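Side-chain contact in NalD (Pseudomonas aeruginosa PAO1, PDB 5DAJ), which represses expression of the MexAB-OprM multidrug efflux pump as a TetR-family secondary repressor, and binds novobiocin, which induces the pump's expression: residues H56-M61 / Q114-T119. Residues are numbered along the deposited sequence; the frame is centred on the assembly and turned at random.
Sequences HLFNEM and QRCEFT
The sulfur of Cys116 meets the Phe58 ring at its far end, with SG 3.8 Å from CZ, and so illustrates how one compact thiol can join a helix to a loop. Cys116 SG lies 4.7 Å from the centroid of the Phe58 ring and 46° off its normal, an oblique sulfur-aromatic contact. The CB of Phe58 already points toward the loop, and with CG anti to the backbone N (chi1 -177°) the phenyl extends from helix 54-63 to the sulfur. Within the loop, Phe118 CZ also approaches Cys116 SG, at 3.6 Å, which leaves the sulfur in contact with both phenyl rings. The rings themselves come together more loosely: Phe58 CE2 is 4.4 Å from Phe118 CE1, and their planes are inclined by about 70°, well away from a parallel stack. Ile111 and Leu112 of helix 103-114 also pack on Phe58. Glu117 OE1 accepts a hydrogen bond from Ser29 N of the second subunit, placing the loop at the dimer interface. The contact thus joins what in TetR relatives are the DNA-binding and ligand-binding parts: a small buried apolar junction with little directional preference, probably held by dispersion and weak sulfur-aromatic attraction.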
loop_
_atom_site.group_PDB
_atom_site.type_symbol
_atom_site.label_atom_id
_atom_site.label_comp_id
_atom_site.label_asym_id
_atom_site.label_seq_id
_atom_site.Cartn_x
_atom_site.Cartn_y
_atom_site.Cartn_z
ATOM N N HIS A 56 10.609 4.408 18.031
ATOM C CA HIS A 56 11.712 5.309 17.708
ATOM C C HIS A 56 12.818 4.577 16.967
ATOM O O HIS A 56 13.412 5.134 16.053
ATOM C CB HIS A 56 12.290 5.947 18.959
ATOM C CG HIS A 56 13.277 7.036 18.679
ATOM N ND1 HIS A 56 14.599 6.954 19.060
ATOM C CD2 HIS A 56 13.145 8.223 18.040
ATOM C CE1 HIS A 56 15.235 8.049 18.685
ATOM N NE2 HIS A 56 14.376 8.834 18.061
ATOM N N LEU A 57 13.085 3.340 17.387
ATOM C CA LEU A 57 14.059 2.470 16.719
ATOM C C LEU A 57 13.659 2.279 15.260
ATOM O O LEU A 57 14.441 2.523 14.343
ATOM C CB LEU A 57 14.144 1.111 17.417
ATOM C CG LEU A 57 15.323 0.220 17.019
ATOM C CD1 LEU A 57 15.682 -0.728 18.150
ATOM C CD2 LEU A 57 15.051 -0.585 15.754
ATOM N N PHE A 58 12.412 1.868 15.071
ATOM C CA PHE A 58 11.826 1.658 13.743
ATOM C C PHE A 58 11.944 2.905 12.865
ATOM O O PHE A 58 12.238 2.814 11.682
ATOM C CB PHE A 58 10.359 1.258 13.894
ATOM C CG PHE A 58 9.672 0.943 12.601
ATOM C CD1 PHE A 58 9.945 -0.221 11.935
ATOM C CD2 PHE A 58 8.747 1.808 12.068
ATOM C CE1 PHE A 58 9.297 -0.526 10.750
ATOM C CE2 PHE A 58 8.100 1.515 10.880
ATOM C CZ PHE A 58 8.378 0.337 10.220
ATOM N N ASN A 59 11.719 4.060 13.471
ATOM C CA ASN A 59 11.795 5.342 12.777
ATOM C C ASN A 59 13.218 5.714 12.341
ATOM O O ASN A 59 13.425 6.222 11.230
ATOM C CB ASN A 59 11.227 6.449 13.665
ATOM C CG ASN A 59 10.405 7.451 12.888
ATOM O OD1 ASN A 59 10.649 8.636 12.956
ATOM N ND2 ASN A 59 9.428 6.973 12.131
ATOM N N GLU A 60 14.178 5.486 13.234
ATOM C CA GLU A 60 15.598 5.681 12.934
ATOM C C GLU A 60 16.036 4.770 11.798
ATOM O O GLU A 60 16.858 5.156 10.967
ATOM C CB GLU A 60 16.460 5.406 14.173
ATOM C CG GLU A 60 16.345 6.462 15.259
ATOM C CD GLU A 60 16.856 7.824 14.821
ATOM O OE1 GLU A 60 18.043 7.930 14.434
ATOM O OE2 GLU A 60 16.048 8.784 14.840
HETATM N N MSE A 61 15.463 3.572 11.761
HETATM C CA MSE A 61 15.749 2.607 10.702
HETATM C C MSE A 61 15.278 3.144 9.371
HETATM O O MSE A 61 16.030 3.188 8.403
HETATM C CB MSE A 61 15.096 1.258 11.006
HETATM C CG MSE A 61 15.487 0.176 10.004
HETATM SE SE MSE A 61 14.427 -1.447 10.337
HETATM C CE MSE A 61 15.619 -1.994 11.778
ATOM N N GLN A 114 4.903 -4.545 4.781
ATOM C CA GLN A 114 4.585 -5.970 4.814
ATOM C C GLN A 114 4.769 -6.693 6.147
ATOM O O GLN A 114 4.066 -7.683 6.421
ATOM C CB GLN A 114 5.450 -6.663 3.787
ATOM C CG GLN A 114 4.803 -7.855 3.137
ATOM C CD GLN A 114 4.249 -7.494 1.800
ATOM O OE1 GLN A 114 4.949 -6.893 0.966
ATOM N NE2 GLN A 114 2.977 -7.829 1.582
ATOM N N ARG A 115 5.693 -6.207 6.969
ATOM C CA ARG A 115 6.048 -6.893 8.197
ATOM C C ARG A 115 5.784 -6.065 9.454
ATOM O O ARG A 115 6.407 -6.317 10.481
ATOM C CB ARG A 115 7.523 -7.288 8.164
ATOM C CG ARG A 115 7.946 -8.132 6.979
ATOM C CD ARG A 115 7.479 -9.573 7.096
ATOM N NE ARG A 115 7.080 -10.098 5.795
ATOM C CZ ARG A 115 7.910 -10.482 4.827
ATOM N NH1 ARG A 115 9.230 -10.421 4.979
ATOM N NH2 ARG A 115 7.409 -10.933 3.682
ATOM N N CYS A 116 4.866 -5.100 9.405
ATOM C CA CYS A 116 4.504 -4.370 10.619
ATOM C C CYS A 116 3.088 -3.815 10.638
ATOM O O CYS A 116 2.543 -3.424 9.624
ATOM C CB CYS A 116 5.515 -3.269 10.921
ATOM S SG CYS A 116 5.170 -1.689 10.182
ATOM N N GLU A 117 2.508 -3.799 11.830
ATOM C CA GLU A 117 1.137 -3.357 12.038
ATOM C C GLU A 117 1.173 -2.137 12.934
ATOM O O GLU A 117 1.834 -2.142 13.970
ATOM C CB GLU A 117 0.248 -4.478 12.629
ATOM C CG GLU A 117 0.834 -5.287 13.778
ATOM C CD GLU A 117 -0.048 -6.448 14.203
ATOM O OE1 GLU A 117 -0.421 -7.273 13.344
ATOM O OE2 GLU A 117 -0.379 -6.548 15.403
ATOM N N PHE A 118 0.436 -1.104 12.540
ATOM C CA PHE A 118 0.461 0.179 13.239
ATOM C C PHE A 118 -0.557 0.247 14.371
ATOM O O PHE A 118 -1.623 0.848 14.264
ATOM C CB PHE A 118 0.314 1.312 12.244
ATOM C CG PHE A 118 1.480 1.415 11.317
ATOM C CD1 PHE A 118 2.641 2.076 11.714
ATOM C CD2 PHE A 118 1.454 0.804 10.076
ATOM C CE1 PHE A 118 3.742 2.157 10.876
ATOM C CE2 PHE A 118 2.550 0.886 9.237
ATOM C CZ PHE A 118 3.690 1.567 9.641
ATOM N N THR A 119 -0.198 -0.455 15.441
ATOM C CA THR A 119 -0.832 -0.361 16.747
ATOM C C THR A 119 -0.465 0.920 17.482
ATOM O O THR A 119 0.245 1.741 16.947
ATOM C CB THR A 119 -0.381 -1.534 17.643
ATOM O OG1 THR A 119 1.031 -1.834 17.499
ATOM C CG2 THR A 119 -1.187 -2.741 17.294
#